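Local coordinates for protein peptidase M28 (Shewanella amazonensis SB2B, PDB 3IIB) that probably acts as a zinc-dependent carboxypeptidase or dipeptidase of the M28 family, consistent with the paired zinc ions it binds, and probably works as a homodimer, at residues 91-96 with 180-185; 174-179 with 397-402; 261-266 with 402-407. One frame throughout, in Å; residues are numbered along the deposited sequence.

How the contacts relate
The three contacts form a tight cluster on one side of the chain's centre, their centres 10 to 11 Å apart. Contact 1 lays the end of strand 88-94 beside the loop between strands 168-172 and 198-201; contact 2 joins the start of that same loop to the loop preceding helix 413-432; contact 3 carries the latter loop on to the one leading into helix 267-285. Along the chain, contact 1 closes before contact 3 opens, while contact 2 crosses both. Contacts 2 and 3 share His402, a zinc ligand, and contact 1 reaches its backbone through Thr184. Since all three also touch the second subunit, the zinc site and dimer interface are built from neighbouring loops.

Contact 1 of 3, residues 91-96 with 180-185; sequences VVTALG and RMAHTG
At the end of strand 88-94, Val91, Thr93 and the residues after them run beside the loop 180-185, the two end-to-end directions differing by only 8°. At the start of the contact, Val91 CG2 lies 3.6 Å above the guanidinium plane of Arg180, over its centre, and also touches Arg180 CG at 3.5 Å. The arginine chain bends at its second torsion (chi2 88°) rather than running on extended. Arg180 NE forms a salt bridge with Asp205, which also accepts from Val91 N, and NH1 reaches the carbonyls of Glu263 and Pro404 of the second subunit. An alanine here would probably leave Asp205 without this charged mate, uncover the Val91 methyl and take the guanidinium bonds from the dimer interface. Further along, Thr93 CG2 packs on Ala182 CB at 3.6 Å, while Thr93 OG1, anti to its backbone N, bonds to Glu263. The last part is polar. Thr184 OG1 donates to Ala94 O over 2.8 Å, lying in the carbonyl plane, and Arg75 binds both oxygens. Gly96 N donates to Gly185 O, also over 2.8 Å, but from 41° out of that carbonyl plane. At Gly185 a CB would collide with the carbonyl oxygen of Thr184. Because Thr184 O accepts from His402 ND1, the bonds that tie Thr184 and Gly185 to the strand end probably help to orient a zinc ligand: the chemistry grades from a charged, dimer-facing end through methyl packing to probable second-shell support of the metal.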
ATOM      1  N   VAL A  91       2.317  -5.291 -10.854  1.00  6.26           N
ATOM      2  CA  VAL A  91       3.245  -4.509 -10.037  1.00  5.48           C
ATOM      3  C   VAL A  91       4.252  -5.572  -9.562  1.00  5.19           C
ATOM      4  O   VAL A  91       3.895  -6.566  -8.924  1.00  5.84           O
ATOM      5  CB  VAL A  91       2.585  -3.778  -8.848  1.00  4.48           C
ATOM      6  CG1 VAL A  91       3.636  -3.357  -7.806  1.00  6.66           C
ATOM      7  CG2 VAL A  91       1.772  -2.503  -9.361  1.00  3.85           C
ATOM      8  N   VAL A  92       5.479  -5.373  -9.972  1.00  3.95           N
ATOM      9  CA  VAL A  92       6.518  -6.388  -9.864  1.00  5.61           C
ATOM     10  C   VAL A  92       7.765  -5.719  -9.317  1.00  6.10           C
ATOM     11  O   VAL A  92       7.984  -4.529  -9.530  1.00  8.95           O
ATOM     12  CB  VAL A  92       6.791  -7.040 -11.252  1.00  9.29           C
ATOM     13  CG1 VAL A  92       7.390  -6.047 -12.244  1.00 13.16           C
ATOM     14  CG2 VAL A  92       7.689  -8.240 -11.149  1.00 12.30           C
ATOM     15  N   THR A  93       8.621  -6.515  -8.695  1.00  5.76           N
ATOM     16  CA  THR A  93       9.982  -6.088  -8.417  1.00  6.49           C
ATOM     17  C   THR A  93      10.952  -7.267  -8.569  1.00  4.53           C
ATOM     18  O   THR A  93      10.608  -8.412  -8.286  1.00  4.73           O
ATOM     19  CB  THR A  93      10.083  -5.462  -7.002  1.00  7.20           C
ATOM     20  OG1 THR A  93      11.309  -4.723  -6.903  1.00 11.80           O
ATOM     21  CG2 THR A  93      10.010  -6.540  -5.937  1.00  4.00           C
ATOM     22  N   ALA A  94      12.175  -6.976  -8.990  1.00  3.60           N
ATOM     23  CA  ALA A  94      13.193  -8.006  -9.107  1.00  2.20           C
ATOM     24  C   ALA A  94      13.492  -8.536  -7.700  1.00  4.71           C
ATOM     25  O   ALA A  94      13.532  -7.761  -6.718  1.00  5.45           O
ATOM     26  CB  ALA A  94      14.498  -7.412  -9.731  1.00  4.75           C
ATOM     27  N   LEU A  95      13.748  -9.834  -7.626  1.00  5.30           N
ATOM     28  CA  LEU A  95      14.372 -10.411  -6.448  1.00  5.46           C
ATOM     29  C   LEU A  95      15.810  -9.944  -6.392  1.00  4.33           C
ATOM     30  O   LEU A  95      16.453  -9.754  -7.415  1.00  7.22           O
ATOM     31  CB  LEU A  95      14.268 -11.940  -6.452  1.00  4.95           C
ATOM     32  CG  LEU A  95      12.820 -12.470  -6.484  1.00 11.04           C
ATOM     33  CD1 LEU A  95      12.819 -14.026  -6.287  1.00  9.44           C
ATOM     34  CD2 LEU A  95      11.926 -11.757  -5.474  1.00  7.43           C
ATOM     35  N   GLY A  96      16.300  -9.722  -5.169  1.00  5.81           N
ATOM     36  CA  GLY A  96      17.650  -9.239  -4.960  1.00  5.76           C
ATOM     37  C   GLY A  96      18.691 -10.143  -5.556  1.00  6.99           C
ATOM     38  O   GLY A  96      18.789 -11.287  -5.197  1.00  7.15           O
ATOM     39  N   ARG A 180      -0.850  -3.389  -3.128  1.00  6.98           N
ATOM     40  CA  ARG A 180      -0.236  -3.434  -4.444  1.00  3.82           C
ATOM     41  C   ARG A 180       1.241  -3.064  -4.292  1.00  4.78           C
ATOM     42  O   ARG A 180       1.729  -2.079  -4.869  1.00  5.73           O
ATOM     43  CB  ARG A 180      -0.978  -2.531  -5.407  1.00  2.00           C
ATOM     44  CG  ARG A 180      -0.684  -2.863  -6.845  1.00  2.52           C
ATOM     45  CD  ARG A 180      -1.648  -3.913  -7.343  1.00  3.23           C
ATOM     46  NE  ARG A 180      -1.345  -4.318  -8.712  1.00  5.50           N
ATOM     47  CZ  ARG A 180      -1.693  -3.638  -9.797  1.00  2.98           C
ATOM     48  NH1 ARG A 180      -2.368  -2.502  -9.712  1.00  5.92           N
ATOM     49  NH2 ARG A 180      -1.371  -4.126 -10.993  1.00  4.58           N
HETATM   50  N   MSE A 181       1.952  -3.908  -3.534  1.00  4.71           N
HETATM   51  CA  MSE A 181       3.344  -3.698  -3.191  1.00  5.93           C
HETATM   52  C   MSE A 181       4.051  -5.031  -3.507  1.00  3.31           C
HETATM   53  O   MSE A 181       3.613  -6.100  -3.042  1.00  5.58           O
HETATM   54  CB  MSE A 181       3.486  -3.411  -1.686  1.00  5.60           C
HETATM   55  CG  MSE A 181       2.792  -2.148  -1.233  1.00  5.76           C
HETATM   56 SE   MSE A 181       3.840  -0.591  -1.557  0.75  3.25          SE
HETATM   57  CE  MSE A 181       3.980  -0.326  -3.416  1.00 10.53           C
ATOM     58  N   ALA A 182       5.154  -4.936  -4.263  1.00  3.68           N
ATOM     59  CA  ALA A 182       5.990  -6.083  -4.551  1.00  4.54           C
ATOM     60  C   ALA A 182       7.144  -6.129  -3.531  1.00  3.67           C
ATOM     61  O   ALA A 182       7.809  -5.101  -3.257  1.00  4.92           O
ATOM     62  CB  ALA A 182       6.468  -6.078  -6.007  1.00  4.23           C
ATOM     63  N   HIS A 183       7.326  -7.311  -2.933  1.00  5.34           N
ATOM     64  CA  HIS A 183       8.324  -7.506  -1.886  1.00  5.56           C
ATOM     65  C   HIS A 183       9.587  -8.095  -2.528  1.00  6.52           C
ATOM     66  O   HIS A 183       9.530  -9.137  -3.200  1.00  6.42           O
ATOM     67  CB  HIS A 183       7.853  -8.481  -0.816  1.00  5.24           C
ATOM     68  CG  HIS A 183       6.658  -8.066  -0.029  1.00  7.74           C
ATOM     69  ND1 HIS A 183       6.667  -8.011   1.355  1.00  3.75           N
ATOM     70  CD2 HIS A 183       5.399  -7.742  -0.413  1.00  3.87           C
ATOM     71  CE1 HIS A 183       5.463  -7.697   1.783  1.00  5.86           C
ATOM     72  NE2 HIS A 183       4.675  -7.520   0.730  1.00  2.92           N
ATOM     73  N   THR A 184      10.715  -7.409  -2.339  1.00  6.48           N
ATOM     74  CA  THR A 184      12.016  -7.913  -2.778  1.00  7.00           C
ATOM     75  C   THR A 184      12.673  -8.734  -1.665  1.00  6.39           C
ATOM     76  O   THR A 184      12.012  -9.127  -0.701  1.00  8.23           O
ATOM     77  CB  THR A 184      12.917  -6.742  -3.290  1.00  5.66           C
ATOM     78  OG1 THR A 184      14.019  -7.278  -4.045  1.00  7.86           O
ATOM     79  CG2 THR A 184      13.365  -5.724  -2.147  1.00  3.24           C
ATOM     80  N   GLY A 185      13.972  -8.996  -1.813  1.00  7.45           N
ATOM     81  CA  GLY A 185      14.732  -9.783  -0.839  1.00  6.43           C
ATOM     82  C   GLY A 185      15.697 -10.694  -1.561  1.00  6.04           C
ATOM     83  O   GLY A 185      15.585 -10.906  -2.786  1.00  6.62           O
TER

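Contact 2 of 3, residues 174-179 with 397-402; sequences IGTDHD and YFDYHH. With ZN (zinc ion), chain B.
The side chains of Thr176 and Asp399 cross at about a right angle, and Thr176 OG1 donates to Asp399 OD1 over 2.6 Å, meeting that oxygen from 36° out of the carboxylate plane. The threonine hydroxyl sits between its own backbone N and carbonyl carbon (chi1 48°), where it also receives a bond from a water that accepts from Phe398 N. Arg140 forms a salt bridge with the same Asp399 OD1. Beside this pair, Thr176 N donates to Phe398 O over 3.0 Å, nearly straight at 160° although the donor stands well above the carbonyl plane. Within the loop 174-179, Asp177 OD2 accepts from Asp179 N through its anti lone pair, an Asx turn, while Asp177 OD1 bonds to His183. On the facing segment, which carries a ligand of the M28 zinc site, the His401 ring is sandwiched, with Phe398 CE1 3.6 Å above one face and His402 CD2 3.2 Å above the other. Its edge meets two waters. One, near ND1, also donates to Ile174 O, joining the loops; the other, 2.8 Å from His401 NE2, is bound to the zinc ion that His402 NE2 ligates.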
ATOM      1  N   ILE A 174       6.415 -12.515  -0.706  1.00  6.11           N
ATOM      2  CA  ILE A 174       6.477 -13.157   0.587  1.00  5.19           C
ATOM      3  C   ILE A 174       6.043 -12.122   1.629  1.00  6.38           C
ATOM      4  O   ILE A 174       6.859 -11.513   2.328  1.00  9.60           O
ATOM      5  CB  ILE A 174       7.870 -13.774   0.905  1.00  5.82           C
ATOM      6  CG1 ILE A 174       8.400 -14.591  -0.277  1.00 10.33           C
ATOM      7  CG2 ILE A 174       7.764 -14.611   2.211  1.00  7.65           C
ATOM      8  CD1 ILE A 174       7.471 -15.745  -0.724  1.00  8.43           C
ATOM      9  N   GLY A 175       4.729 -11.920   1.695  1.00  6.76           N
ATOM     10  CA  GLY A 175       4.155 -10.808   2.463  1.00  8.31           C
ATOM     11  C   GLY A 175       2.797 -11.201   2.919  1.00  8.90           C
ATOM     12  O   GLY A 175       2.155 -12.052   2.300  1.00  8.98           O
ATOM     13  N   THR A 176       2.361 -10.580   3.998  1.00  6.20           N
ATOM     14  CA  THR A 176       1.060 -10.841   4.558  1.00  6.49           C
ATOM     15  C   THR A 176       0.010  -9.780   4.182  1.00  7.70           C
ATOM     16  O   THR A 176      -1.173  -9.919   4.556  1.00  8.39           O
ATOM     17  CB  THR A 176       1.170 -10.913   6.081  1.00  6.09           C
ATOM     18  OG1 THR A 176       1.918  -9.770   6.549  1.00  5.30           O
ATOM     19  CG2 THR A 176       1.870 -12.180   6.504  1.00  6.19           C
ATOM     20  N   ASP A 177       0.411  -8.739   3.464  1.00  7.95           N
ATOM     21  CA  ASP A 177      -0.530  -7.700   3.030  1.00  8.30           C
ATOM     22  C   ASP A 177      -1.376  -8.105   1.820  1.00  8.77           C
ATOM     23  O   ASP A 177      -1.054  -9.048   1.110  1.00  5.66           O
ATOM     24  CB  ASP A 177       0.280  -6.503   2.597  1.00  7.77           C
ATOM     25  CG  ASP A 177       1.189  -6.834   1.454  1.00  4.71           C
ATOM     26  OD1 ASP A 177       2.195  -7.537   1.727  1.00  7.14           O
ATOM     27  OD2 ASP A 177       0.859  -6.431   0.303  1.00 10.01           O
ATOM     28  N   HIS A 178      -2.444  -7.341   1.551  1.00  6.97           N
ATOM     29  CA  HIS A 178      -3.082  -7.370   0.228  1.00  7.12           C
ATOM     30  C   HIS A 178      -2.968  -5.975  -0.394  1.00  7.46           C
ATOM     31  O   HIS A 178      -3.911  -5.439  -0.979  1.00  6.39           O
ATOM     32  CB  HIS A 178      -4.535  -7.891   0.282  1.00 10.52           C
ATOM     33  CG  HIS A 178      -5.438  -7.130   1.191  1.00 14.27           C
ATOM     34  ND1 HIS A 178      -6.479  -6.346   0.732  1.00 11.05           N
ATOM     35  CD2 HIS A 178      -5.507  -7.083   2.543  1.00 24.46           C
ATOM     36  CE1 HIS A 178      -7.110  -5.806   1.757  1.00 14.87           C
ATOM     37  NE2 HIS A 178      -6.548  -6.245   2.870  1.00 20.14           N
ATOM     38  N   ASP A 179      -1.789  -5.374  -0.236  1.00  6.34           N
ATOM     39  CA  ASP A 179      -1.476  -4.124  -0.928  1.00  5.39           C
ATOM     40  C   ASP A 179      -0.759  -4.381  -2.245  1.00  6.59           C
ATOM     41  O   ASP A 179      -0.148  -5.435  -2.459  1.00  7.06           O
ATOM     42  CB  ASP A 179      -0.610  -3.262  -0.050  1.00  6.58           C
ATOM     43  CG  ASP A 179      -1.311  -2.777   1.177  1.00  9.92           C
ATOM     44  OD1 ASP A 179      -2.503  -2.362   1.075  1.00  9.53           O
ATOM     45  OD2 ASP A 179      -0.678  -2.835   2.264  1.00  7.24           O
ATOM     46  N   TYR A 397       4.444  -7.053  10.598  1.00  6.64           N
ATOM     47  CA  TYR A 397       5.773  -6.783  10.032  1.00  5.72           C
ATOM     48  C   TYR A 397       5.855  -7.124   8.550  1.00  6.27           C
ATOM     49  O   TYR A 397       6.401  -6.346   7.756  1.00  6.60           O
ATOM     50  CB  TYR A 397       6.797  -7.594  10.815  1.00  7.63           C
ATOM     51  CG  TYR A 397       8.232  -7.408  10.416  1.00  5.69           C
ATOM     52  CD1 TYR A 397       8.942  -6.283  10.806  1.00  9.92           C
ATOM     53  CD2 TYR A 397       8.890  -8.397   9.686  1.00  5.69           C
ATOM     54  CE1 TYR A 397      10.296  -6.152  10.481  1.00  5.83           C
ATOM     55  CE2 TYR A 397      10.227  -8.242   9.316  1.00  5.23           C
ATOM     56  CZ  TYR A 397      10.917  -7.127   9.745  1.00  5.54           C
ATOM     57  OH  TYR A 397      12.238  -6.965   9.427  1.00  7.48           O
ATOM     58  N   PHE A 398       5.311  -8.268   8.172  1.00  5.92           N
ATOM     59  CA  PHE A 398       5.372  -8.701   6.775  1.00  4.53           C
ATOM     60  C   PHE A 398       4.334  -8.063   5.866  1.00  3.60           C
ATOM     61  O   PHE A 398       4.271  -8.379   4.664  1.00  5.72           O
ATOM     62  CB  PHE A 398       5.410 -10.240   6.692  1.00  5.87           C
ATOM     63  CG  PHE A 398       6.670 -10.831   7.316  1.00  5.23           C
ATOM     64  CD1 PHE A 398       7.907 -10.648   6.703  1.00  7.77           C
ATOM     65  CD2 PHE A 398       6.631 -11.452   8.528  1.00  6.02           C
ATOM     66  CE1 PHE A 398       9.055 -11.128   7.257  1.00  5.47           C
ATOM     67  CE2 PHE A 398       7.775 -11.944   9.091  1.00  9.37           C
ATOM     68  CZ  PHE A 398       9.012 -11.761   8.457  1.00  7.70           C
ATOM     69  N   ASP A 399       3.556  -7.125   6.392  1.00  5.18           N
ATOM     70  CA  ASP A 399       2.803  -6.200   5.527  1.00  6.29           C
ATOM     71  C   ASP A 399       3.717  -5.189   4.834  1.00  5.01           C
ATOM     72  O   ASP A 399       3.378  -4.717   3.752  1.00  7.53           O
ATOM     73  CB  ASP A 399       1.739  -5.446   6.269  1.00  6.18           C
ATOM     74  CG  ASP A 399       0.664  -6.348   6.860  1.00  9.07           C
ATOM     75  OD1 ASP A 399       0.565  -7.534   6.486  1.00 13.08           O
ATOM     76  OD2 ASP A 399      -0.094  -5.846   7.703  1.00 12.73           O
ATOM     77  N   TYR A 400       4.850  -4.862   5.449  1.00  3.88           N
ATOM     78  CA  TYR A 400       5.697  -3.775   4.944  1.00  5.38           C
ATOM     79  C   TYR A 400       7.121  -4.168   4.649  1.00  5.82           C
ATOM     80  O   TYR A 400       7.765  -3.513   3.821  1.00  5.99           O
ATOM     81  CB  TYR A 400       5.688  -2.577   5.906  1.00  5.42           C
ATOM     82  CG  TYR A 400       4.344  -2.293   6.509  1.00  7.47           C
ATOM     83  CD1 TYR A 400       3.281  -1.870   5.717  1.00  7.95           C
ATOM     84  CD2 TYR A 400       4.140  -2.417   7.876  1.00 11.68           C
ATOM     85  CE1 TYR A 400       2.036  -1.605   6.279  1.00 12.75           C
ATOM     86  CE2 TYR A 400       2.907  -2.170   8.431  1.00 11.04           C
ATOM     87  CZ  TYR A 400       1.865  -1.755   7.632  1.00 10.83           C
ATOM     88  OH  TYR A 400       0.643  -1.484   8.195  1.00 14.19           O
ATOM     89  N   HIS A 401       7.618  -5.220   5.322  1.00  6.76           N
ATOM     90  CA  HIS A 401       8.967  -5.759   5.145  1.00  3.97           C
ATOM     91  C   HIS A 401       9.298  -5.888   3.680  1.00  3.03           C
ATOM     92  O   HIS A 401       8.574  -6.510   2.981  1.00  5.22           O
ATOM     93  CB  HIS A 401       8.980  -7.120   5.835  1.00  7.32           C
ATOM     94  CG  HIS A 401      10.175  -7.975   5.583  1.00  4.04           C
ATOM     95  ND1 HIS A 401      10.176  -8.978   4.630  1.00  6.62           N
ATOM     96  CD2 HIS A 401      11.357  -8.075   6.239  1.00  6.96           C
ATOM     97  CE1 HIS A 401      11.331  -9.614   4.685  1.00  7.76           C
ATOM     98  NE2 HIS A 401      12.046  -9.114   5.680  1.00  6.12           N
ATOM     99  N   HIS A 402      10.414  -5.292   3.244  1.00  3.68           N
ATOM    100  CA  HIS A 402      10.936  -5.465   1.902  1.00  5.37           C
ATOM    101  C   HIS A 402      10.069  -4.897   0.782  1.00  5.77           C
ATOM    102  O   HIS A 402      10.232  -5.281  -0.424  1.00  4.57           O
ATOM    103  CB  HIS A 402      11.289  -6.933   1.641  1.00  6.18           C
ATOM    104  CG  HIS A 402      12.474  -7.431   2.408  1.00  4.88           C
ATOM    105  ND1 HIS A 402      13.135  -8.608   2.069  1.00  4.85           N
ATOM    106  CD2 HIS A 402      13.082  -6.967   3.530  1.00  4.13           C
ATOM    107  CE1 HIS A 402      14.121  -8.808   2.933  1.00  5.60           C
ATOM    108  NE2 HIS A 402      14.116  -7.828   3.818  1.00  5.89           N
TER
HETATM  109 ZN    ZN B   1      15.432  -7.773   5.680  0.50  5.55          ZN
HETATM  110  O   HOH W   1       8.786  -9.648   2.296  1.00  6.59           O
HETATM  111  O   HOH W   2       2.992  -9.925   9.113  1.00  5.75           O
HETATM  112  O   HOH W   3       2.076  -2.682   2.316  1.00  7.93           O
HETATM  113  O   HOH W   4      14.711  -9.701   6.241  1.00 13.32           O
HETATM  114  O   HOH W   5      16.539  -8.292   7.428  1.00  9.11           O

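Contact 3 of 3, residues 261-266 with 402-407; sequences WDEGTG and HTPNDT. With ZN (zinc ion), chain B.
His402 presents one ring face to the edge of Trp261, whose CD1 stands 3.3 Å above the imidazole plane, over the centre of the His402 ring. The two planes meet at 61°, an edge-to-face pair. Trp261 CG is anti to its carbonyl carbon (chi1 -75°), which brings the root of the indole closer to the imidazole. The nitrogen nearest the indole, His402 NE2, is a zinc ligand at 2.3 Å; Asp269, Glu304 and two waters also bind this ion. The indole probably limits the rotation of the ring that carries the metal bond, whose ND1 is bonded to the Thr184 carbonyl. In the next shell a water donates to both Glu263 OE1 and His402 O, joining the two loops just behind the histidine, with Thr93 a second partner of the glutamate. The loops then run very close: Gly264 CA lies 3.8 Å from Pro404 CA, and a side chain at Gly264 would clash with the carbonyls of Thr403 and Asp406. Pro404 CA also makes a CH...O contact of 3.4 Å with Glu263 O. Further out, Thr265 N donates to Asp406 O over 2.9 Å at 164°, securing the end of a type I turn, Thr403 to Asp406, in which Thr403 OG1 accepts from Asn405 N, an ST turn. Asn405 itself reaches Asp179 of the second subunit. Asp406 OD1 bonds to Ile268 N just past Gly266, the N-cap of helix 267-285, so the loop between strand 387-392 and helix 413-432 is fastened to the start of the helix that follows strand 247-257.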
ATOM      1  N   TRP A 261      16.919  -3.036   2.230  1.00  5.91           N
ATOM      2  CA  TRP A 261      16.557  -3.024   0.791  1.00  4.32           C
ATOM      3  C   TRP A 261      16.300  -1.578   0.320  1.00  5.85           C
ATOM      4  O   TRP A 261      16.284  -0.612   1.141  1.00  6.73           O
ATOM      5  CB  TRP A 261      15.424  -4.009   0.474  1.00  4.89           C
ATOM      6  CG  TRP A 261      16.009  -5.404   0.503  1.00  3.55           C
ATOM      7  CD1 TRP A 261      15.985  -6.258   1.547  1.00  4.36           C
ATOM      8  CD2 TRP A 261      16.885  -5.982  -0.473  1.00  4.02           C
ATOM      9  NE1 TRP A 261      16.706  -7.401   1.257  1.00  5.35           N
ATOM     10  CE2 TRP A 261      17.289  -7.246   0.026  1.00  6.20           C
ATOM     11  CE3 TRP A 261      17.372  -5.553  -1.720  1.00  6.72           C
ATOM     12  CZ2 TRP A 261      18.140  -8.086  -0.681  1.00  6.69           C
ATOM     13  CZ3 TRP A 261      18.210  -6.392  -2.432  1.00  4.64           C
ATOM     14  CH2 TRP A 261      18.587  -7.643  -1.919  1.00  7.68           C
ATOM     15  N   ASP A 262      16.143  -1.444  -0.993  1.00  4.93           N
ATOM     16  CA  ASP A 262      16.393  -0.169  -1.629  1.00  6.36           C
ATOM     17  C   ASP A 262      15.165   0.615  -2.044  1.00  4.42           C
ATOM     18  O   ASP A 262      15.324   1.737  -2.534  1.00  7.13           O
ATOM     19  CB  ASP A 262      17.333  -0.348  -2.852  1.00  5.23           C
ATOM     20  CG  ASP A 262      16.915  -1.446  -3.787  1.00  6.19           C
ATOM     21  OD1 ASP A 262      16.392  -2.517  -3.365  1.00  6.61           O
ATOM     22  OD2 ASP A 262      17.134  -1.282  -5.011  1.00  9.39           O
ATOM     23  N   GLU A 263      13.972   0.026  -1.910  1.00  5.59           N
ATOM     24  CA  GLU A 263      12.744   0.645  -2.461  1.00  5.29           C
ATOM     25  C   GLU A 263      11.874   1.396  -1.461  1.00  6.31           C
ATOM     26  O   GLU A 263      11.028   2.214  -1.881  1.00  5.67           O
ATOM     27  CB  GLU A 263      11.912  -0.383  -3.236  1.00  7.31           C
ATOM     28  CG  GLU A 263      12.739  -1.102  -4.323  1.00 10.19           C
ATOM     29  CD  GLU A 263      11.860  -1.715  -5.394  1.00 12.29           C
ATOM     30  OE1 GLU A 263      11.146  -2.652  -5.052  1.00 12.59           O
ATOM     31  OE2 GLU A 263      11.901  -1.261  -6.570  1.00 13.21           O
ATOM     32  N   GLY A 264      12.035   1.104  -0.165  1.00  4.51           N
ATOM     33  CA  GLY A 264      11.423   1.900   0.930  1.00  3.22           C
ATOM     34  C   GLY A 264      12.457   2.840   1.542  1.00  5.15           C
ATOM     35  O   GLY A 264      13.347   3.366   0.847  1.00  6.13           O
ATOM     36  N   THR A 265      12.359   3.066   2.848  1.00  3.68           N
ATOM     37  CA  THR A 265      13.420   3.771   3.540  1.00  5.10           C
ATOM     38  C   THR A 265      14.015   2.907   4.666  1.00  4.45           C
ATOM     39  O   THR A 265      14.621   3.428   5.574  1.00  5.17           O
ATOM     40  CB  THR A 265      12.925   5.120   4.138  1.00  5.45           C
ATOM     41  OG1 THR A 265      11.869   4.843   5.077  1.00  6.38           O
ATOM     42  CG2 THR A 265      12.436   6.062   3.035  1.00  5.75           C
ATOM     43  N   GLY A 266      13.767   1.598   4.643  1.00  5.11           N
ATOM     44  CA  GLY A 266      14.308   0.712   5.641  1.00  3.44           C
ATOM     45  C   GLY A 266      13.921   1.090   7.044  1.00  5.96           C
ATOM     46  O   GLY A 266      14.725   0.946   7.969  1.00  5.67           O
ATOM     47  N   HIS A 402      10.414  -5.292   3.244  1.00  3.68           N
ATOM     48  CA  HIS A 402      10.936  -5.465   1.902  1.00  5.37           C
ATOM     49  C   HIS A 402      10.069  -4.897   0.782  1.00  5.77           C
ATOM     50  O   HIS A 402      10.232  -5.281  -0.424  1.00  4.57           O
ATOM     51  CB  HIS A 402      11.289  -6.933   1.641  1.00  6.18           C
ATOM     52  CG  HIS A 402      12.474  -7.431   2.408  1.00  4.88           C
ATOM     53  ND1 HIS A 402      13.135  -8.608   2.069  1.00  4.85           N
ATOM     54  CD2 HIS A 402      13.082  -6.967   3.530  1.00  4.13           C
ATOM     55  CE1 HIS A 402      14.121  -8.808   2.933  1.00  5.60           C
ATOM     56  NE2 HIS A 402      14.116  -7.828   3.818  1.00  5.89           N
ATOM     57  N   THR A 403       9.185  -3.961   1.145  1.00  5.11           N
ATOM     58  CA  THR A 403       8.394  -3.198   0.173  1.00  6.48           C
ATOM     59  C   THR A 403       8.772  -1.739   0.119  1.00  6.12           C
ATOM     60  O   THR A 403       9.433  -1.219   1.050  1.00  4.53           O
ATOM     61  CB  THR A 403       6.881  -3.246   0.514  1.00  6.32           C
ATOM     62  OG1 THR A 403       6.636  -2.420   1.672  1.00  4.05           O
ATOM     63  CG2 THR A 403       6.417  -4.716   0.734  1.00  5.98           C
ATOM     64  N   PRO A 404       8.281  -1.020  -0.910  1.00  5.79           N
ATOM     65  CA  PRO A 404       8.364   0.450  -0.859  1.00  5.15           C
ATOM     66  C   PRO A 404       7.586   1.106   0.273  1.00  4.70           C
ATOM     67  O   PRO A 404       7.736   2.303   0.481  1.00  6.37           O
ATOM     68  CB  PRO A 404       7.803   0.899  -2.216  1.00  4.29           C
ATOM     69  CG  PRO A 404       7.939  -0.353  -3.119  1.00  8.07           C
ATOM     70  CD  PRO A 404       7.756  -1.509  -2.208  1.00  6.60           C
ATOM     71  N   ASN A 405       6.728   0.332   0.938  1.00  4.18           N
ATOM     72  CA  ASN A 405       5.932   0.799   2.033  1.00  2.00           C
ATOM     73  C   ASN A 405       6.645   0.691   3.378  1.00  5.23           C
ATOM     74  O   ASN A 405       6.066   1.058   4.395  1.00  5.00           O
ATOM     75  CB  ASN A 405       4.628   0.009   2.067  1.00  3.36           C
ATOM     76  CG  ASN A 405       3.425   0.845   2.406  1.00  3.49           C
ATOM     77  OD1 ASN A 405       3.468   2.082   2.425  1.00  5.78           O
ATOM     78  ND2 ASN A 405       2.295   0.154   2.668  1.00  3.71           N
ATOM     79  N   ASP A 406       7.903   0.239   3.409  1.00  4.82           N
ATOM     80  CA  ASP A 406       8.693   0.230   4.660  1.00  5.36           C
ATOM     81  C   ASP A 406       9.234   1.628   4.954  1.00  4.40           C
ATOM     82  O   ASP A 406      10.392   1.970   4.619  1.00  4.40           O
ATOM     83  CB  ASP A 406       9.811  -0.807   4.622  1.00  5.68           C
ATOM     84  CG  ASP A 406      10.563  -0.859   5.930  1.00  3.52           C
ATOM     85  OD1 ASP A 406      10.089  -0.153   6.849  1.00  4.12           O
ATOM     86  OD2 ASP A 406      11.569  -1.594   6.058  1.00  5.04           O
ATOM     87  N   THR A 407       8.355   2.425   5.551  1.00  4.53           N
ATOM     88  CA  THR A 407       8.591   3.850   5.761  1.00  4.68           C
ATOM     89  C   THR A 407       8.343   4.219   7.216  1.00  2.00           C
ATOM     90  O   THR A 407       7.719   3.465   7.969  1.00  3.69           O
ATOM     91  CB  THR A 407       7.700   4.727   4.817  1.00  5.00           C
ATOM     92  OG1 THR A 407       6.327   4.436   5.031  1.00  2.00           O
ATOM     93  CG2 THR A 407       8.026   4.494   3.337  1.00  3.62           C
TER
HETATM   94 ZN    ZN B   1      15.432  -7.773   5.680  0.50  5.55          ZN
HETATM   95  O   HOH W   6      10.714  -3.241  -2.452  1.00  6.84           O
HETATM   96  O   HOH W   4      14.711  -9.701   6.241  1.00 13.32           O
HETATM   97  O   HOH W   5      16.539  -8.292   7.428  1.00  9.11           O